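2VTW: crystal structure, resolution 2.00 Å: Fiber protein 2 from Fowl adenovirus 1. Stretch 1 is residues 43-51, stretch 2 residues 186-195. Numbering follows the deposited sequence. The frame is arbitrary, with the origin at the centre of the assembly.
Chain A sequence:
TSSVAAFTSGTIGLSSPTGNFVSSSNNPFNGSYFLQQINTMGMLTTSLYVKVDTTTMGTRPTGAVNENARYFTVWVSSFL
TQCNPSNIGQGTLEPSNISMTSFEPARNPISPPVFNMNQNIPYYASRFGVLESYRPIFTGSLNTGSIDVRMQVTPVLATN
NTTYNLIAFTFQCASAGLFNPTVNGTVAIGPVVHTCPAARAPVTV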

# COMPACT_ATOMS: atom_id res chain seq x y z
N MET A 43 7.94 -11.99 -4.05
CA MET A 43 7.06 -11.02 -3.38
C MET A 43 5.64 -11.21 -3.90
O MET A 43 5.40 -11.13 -5.11
N LEU A 44 4.72 -11.42 -2.98
CA LEU A 44 3.33 -11.71 -3.28
C LEU A 44 2.46 -10.46 -3.16
O LEU A 44 2.36 -9.87 -2.09
N THR A 45 1.80 -10.10 -4.26
CA THR A 45 0.79 -9.02 -4.28
C THR A 45 -0.56 -9.66 -4.55
O THR A 45 -0.70 -10.38 -5.54
N THR A 46 -1.51 -9.41 -3.66
CA THR A 46 -2.84 -9.95 -3.66
C THR A 46 -3.86 -8.82 -3.80
O THR A 46 -3.93 -7.94 -2.94
N SER A 47 -4.66 -8.85 -4.86
CA SER A 47 -5.81 -7.95 -5.03
C SER A 47 -7.10 -8.72 -4.83
O SER A 47 -7.34 -9.74 -5.48
N LEU A 48 -7.93 -8.23 -3.90
CA LEU A 48 -9.15 -8.90 -3.48
C LEU A 48 -10.40 -7.97 -3.48
O LEU A 48 -10.42 -6.97 -2.78
N TYR A 49 -11.43 -8.31 -4.26
CA TYR A 49 -12.75 -7.71 -4.09
C TYR A 49 -13.69 -8.68 -3.34
O TYR A 49 -13.62 -9.90 -3.56
N VAL A 50 -14.55 -8.15 -2.47
CA VAL A 50 -15.56 -8.94 -1.75
C VAL A 50 -16.93 -8.26 -1.91
O VAL A 50 -17.03 -7.03 -1.78
N LYS A 51 -17.97 -9.04 -2.20
CA LYS A 51 -19.37 -8.52 -2.17
C LYS A 51 -20.30 -9.46 -1.39
O LYS A 51 -20.23 -10.68 -1.55
N THR A 186 -26.88 -4.69 -0.45
CA THR A 186 -25.54 -5.21 -0.77
C THR A 186 -24.43 -4.24 -0.33
O THR A 186 -24.65 -3.04 -0.18
N VAL A 187 -23.23 -4.81 -0.11
CA VAL A 187 -22.01 -4.07 0.19
C VAL A 187 -20.91 -4.72 -0.63
O VAL A 187 -20.83 -5.94 -0.71
N ALA A 188 -20.14 -3.90 -1.33
CA ALA A 188 -19.07 -4.35 -2.20
C ALA A 188 -17.83 -3.50 -1.90
O ALA A 188 -17.92 -2.26 -1.75
N ILE A 189 -16.68 -4.17 -1.79
CA ILE A 189 -15.46 -3.55 -1.29
C ILE A 189 -14.30 -4.00 -2.13
O ILE A 189 -14.23 -5.16 -2.52
N GLY A 190 -13.40 -3.05 -2.40
CA GLY A 190 -12.13 -3.32 -3.05
C GLY A 190 -11.77 -2.28 -4.09
O GLY A 190 -12.51 -1.31 -4.29
N PRO A 191 -10.64 -2.50 -4.79
CA PRO A 191 -9.72 -3.63 -4.57
C PRO A 191 -8.92 -3.47 -3.28
O PRO A 191 -8.41 -2.38 -3.00
N VAL A 192 -8.89 -4.52 -2.46
CA VAL A 192 -8.09 -4.53 -1.25
C VAL A 192 -6.77 -5.16 -1.64
O VAL A 192 -6.75 -6.33 -2.03
N VAL A 193 -5.67 -4.39 -1.57
CA VAL A 193 -4.39 -4.88 -2.08
C VAL A 193 -3.45 -5.09 -0.91
O VAL A 193 -3.30 -4.22 -0.04
N HIS A 194 -2.88 -6.30 -0.86
CA HIS A 194 -1.96 -6.71 0.18
C HIS A 194 -0.67 -7.12 -0.46
O HIS A 194 -0.69 -7.79 -1.48
N THR A 195 0.46 -6.73 0.14
CA THR A 195 1.77 -7.21 -0.29
C THR A 195 2.49 -7.90 0.88
O THR A 195 2.46 -7.45 2.03

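Antiparallel strands 43-51 and 186-195 of the fowl adenovirus fiber protein 2, paired edge to edge, so that side chains meet as neighbours on the two faces of the sheet. Three two-way backbone pairs satisfy the facing amides and carbonyls: Thr46 N to His194 O and His194 N to Thr46 O (both 2.8 Å), Leu48 N to Val192 O and Val192 N to Leu48 O (both 2.9 Å), and Val50 N to Ile189 O (3.0 Å) with Ile189 N to Val50 O (2.9 Å). Several of these carbonyls also receive a CA-H contact, as Thr46 O does from Val193 CA at 3.2 Å.

One face carries Thr45, Ser47, Lys51, Ala188, Val193 and Thr195. Thr45 and Thr195, both m, bring their hydroxyls to 3.6 Å (OG1 to OG1), and water 2 bridges them, 2.8 Å from Thr45 OG1 and 2.7 Å from Thr195 OG1. The methyl of Thr45 turns to Val193 (t), CG2 to CG1 3.8 Å, while Thr195 CG2 reaches Met43 CG at 3.7 Å. Ser47 (t) sets OG 3.6 Å from Pro191 CB, a carbon that offers it no polar partner. Lys51, t at all four chi angles, lays its extended chain along the other strand: CG lies 3.7 Å from Ala188 CB, and CE 3.9 Å from Thr186 OG1, a hydroxyl hydrogen-bonded elsewhere in the structure.

The other face carries Thr46, Leu48, Val50, Ile189, Val192 and His194. Here Thr46 (m) and His194 (t) have CB atoms 4.3 Å apart, and the imidazole end leads away from the first strand. Water 1 joins their polar ends, 2.7 Å from Thr46 OG1 and 2.9 Å from His194 ND1, and donates a weak hydrogen bond to Leu44 O at 3.3 Å; Thr46 OG1 has a further partner elsewhere in the structure. Farther along, the contacts become apolar: Val50 CB meets Ile189 CG2 at 3.7 Å, with both residues t at chi1, and the end of Ile189 leads away.

Between Leu48 and Val50 the register slips by one residue in a beta bulge. There Tyr49 (chi1 m) starts sideways, but its ring comes nearer the second strand, with CE1 3.6 Å from Pro191 CD. Pro191, after a cis peptide bond, places CB over one ring face, 4.1 Å from the centroid, in a CH-pi contact. Gly190 leaves room for this ring: a CB there would lie 2.7 Å from Tyr49 CD1, and its backbone angles independently call for glycine.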

# COMPACT_ATOMS: atom_id res chain seq x y z
CB MET A 43 7.51 -9.57 -3.67
CG MET A 43 6.84 -8.50 -2.75
SD MET A 43 7.44 -8.60 -1.03
CE MET A 43 9.13 -8.08 -1.26
CB LEU A 44 2.81 -12.77 -2.30
CG LEU A 44 1.44 -13.38 -2.58
CD1 LEU A 44 1.44 -14.20 -3.94
CD2 LEU A 44 1.02 -14.22 -1.39
CB THR A 45 1.07 -7.98 -5.38
OG1 THR A 45 2.32 -7.33 -5.13
CG2 THR A 45 -0.03 -6.93 -5.42
CB THR A 46 -3.09 -10.72 -2.34
OG1 THR A 46 -2.24 -11.87 -2.27
CG2 THR A 46 -4.58 -11.14 -2.18
CB SER A 47 -5.80 -7.30 -6.41
OG SER A 47 -7.00 -6.56 -6.63
CB LEU A 48 -8.96 -9.47 -2.07
CG LEU A 48 -10.15 -10.21 -1.46
CD1 LEU A 48 -10.37 -11.51 -2.26
CD2 LEU A 48 -9.97 -10.49 0.03
CB TYR A 49 -13.40 -7.39 -5.41
CG TYR A 49 -12.72 -6.38 -6.31
CD1 TYR A 49 -13.04 -5.01 -6.23
CD2 TYR A 49 -11.83 -6.78 -7.27
CE1 TYR A 49 -12.45 -4.09 -7.09
CE2 TYR A 49 -11.24 -5.89 -8.10
CZ TYR A 49 -11.55 -4.55 -8.02
OH TYR A 49 -10.91 -3.70 -8.90
CB VAL A 50 -15.22 -9.08 -0.23
CG1 VAL A 50 -16.42 -9.62 0.59
CG2 VAL A 50 -14.02 -10.01 -0.02
CB LYS A 51 -19.87 -8.25 -3.59
CG LYS A 51 -21.21 -7.53 -3.67
CD LYS A 51 -21.65 -7.37 -5.11
CE LYS A 51 -23.02 -6.72 -5.22
NZ LYS A 51 -23.21 -6.34 -6.64
CB THR A 186 -25.37 -5.53 -2.30
OG1 THR A 186 -25.17 -4.32 -3.05
CG2 THR A 186 -26.58 -6.31 -2.86
CB VAL A 187 -21.66 -4.07 1.69
CG1 VAL A 187 -21.49 -5.50 2.22
CG2 VAL A 187 -20.38 -3.21 1.97
CB ALA A 188 -19.46 -4.26 -3.65
CB ILE A 189 -15.20 -3.91 0.19
CG1 ILE A 189 -13.92 -3.25 0.71
CG2 ILE A 189 -15.10 -5.41 0.35
CD1 ILE A 189 -13.78 -3.27 2.21
CB PRO A 191 -8.80 -3.59 -5.79
CG PRO A 191 -8.87 -2.19 -6.30
CD PRO A 191 -10.19 -1.61 -5.86
CB VAL A 192 -8.76 -5.35 -0.17
CG1 VAL A 192 -7.87 -5.43 1.08
CG2 VAL A 192 -10.15 -4.77 0.16
CB VAL A 193 -3.77 -3.98 -3.18
CG1 VAL A 193 -2.47 -4.54 -3.67
CG2 VAL A 193 -4.72 -3.79 -4.38
CB HIS A 194 -2.52 -7.91 0.93
CG HIS A 194 -1.64 -8.39 2.04
ND1 HIS A 194 -1.03 -9.63 2.01
CD2 HIS A 194 -1.22 -7.79 3.17
CE1 HIS A 194 -0.31 -9.78 3.11
NE2 HIS A 194 -0.41 -8.68 3.83
CB THR A 195 2.64 -6.08 -0.91
OG1 THR A 195 1.97 -5.51 -2.03
CG2 THR A 195 3.99 -6.59 -1.40
O HOH W 1 -0.34 -10.93 -0.53
O HOH W 2 2.99 -4.70 -4.41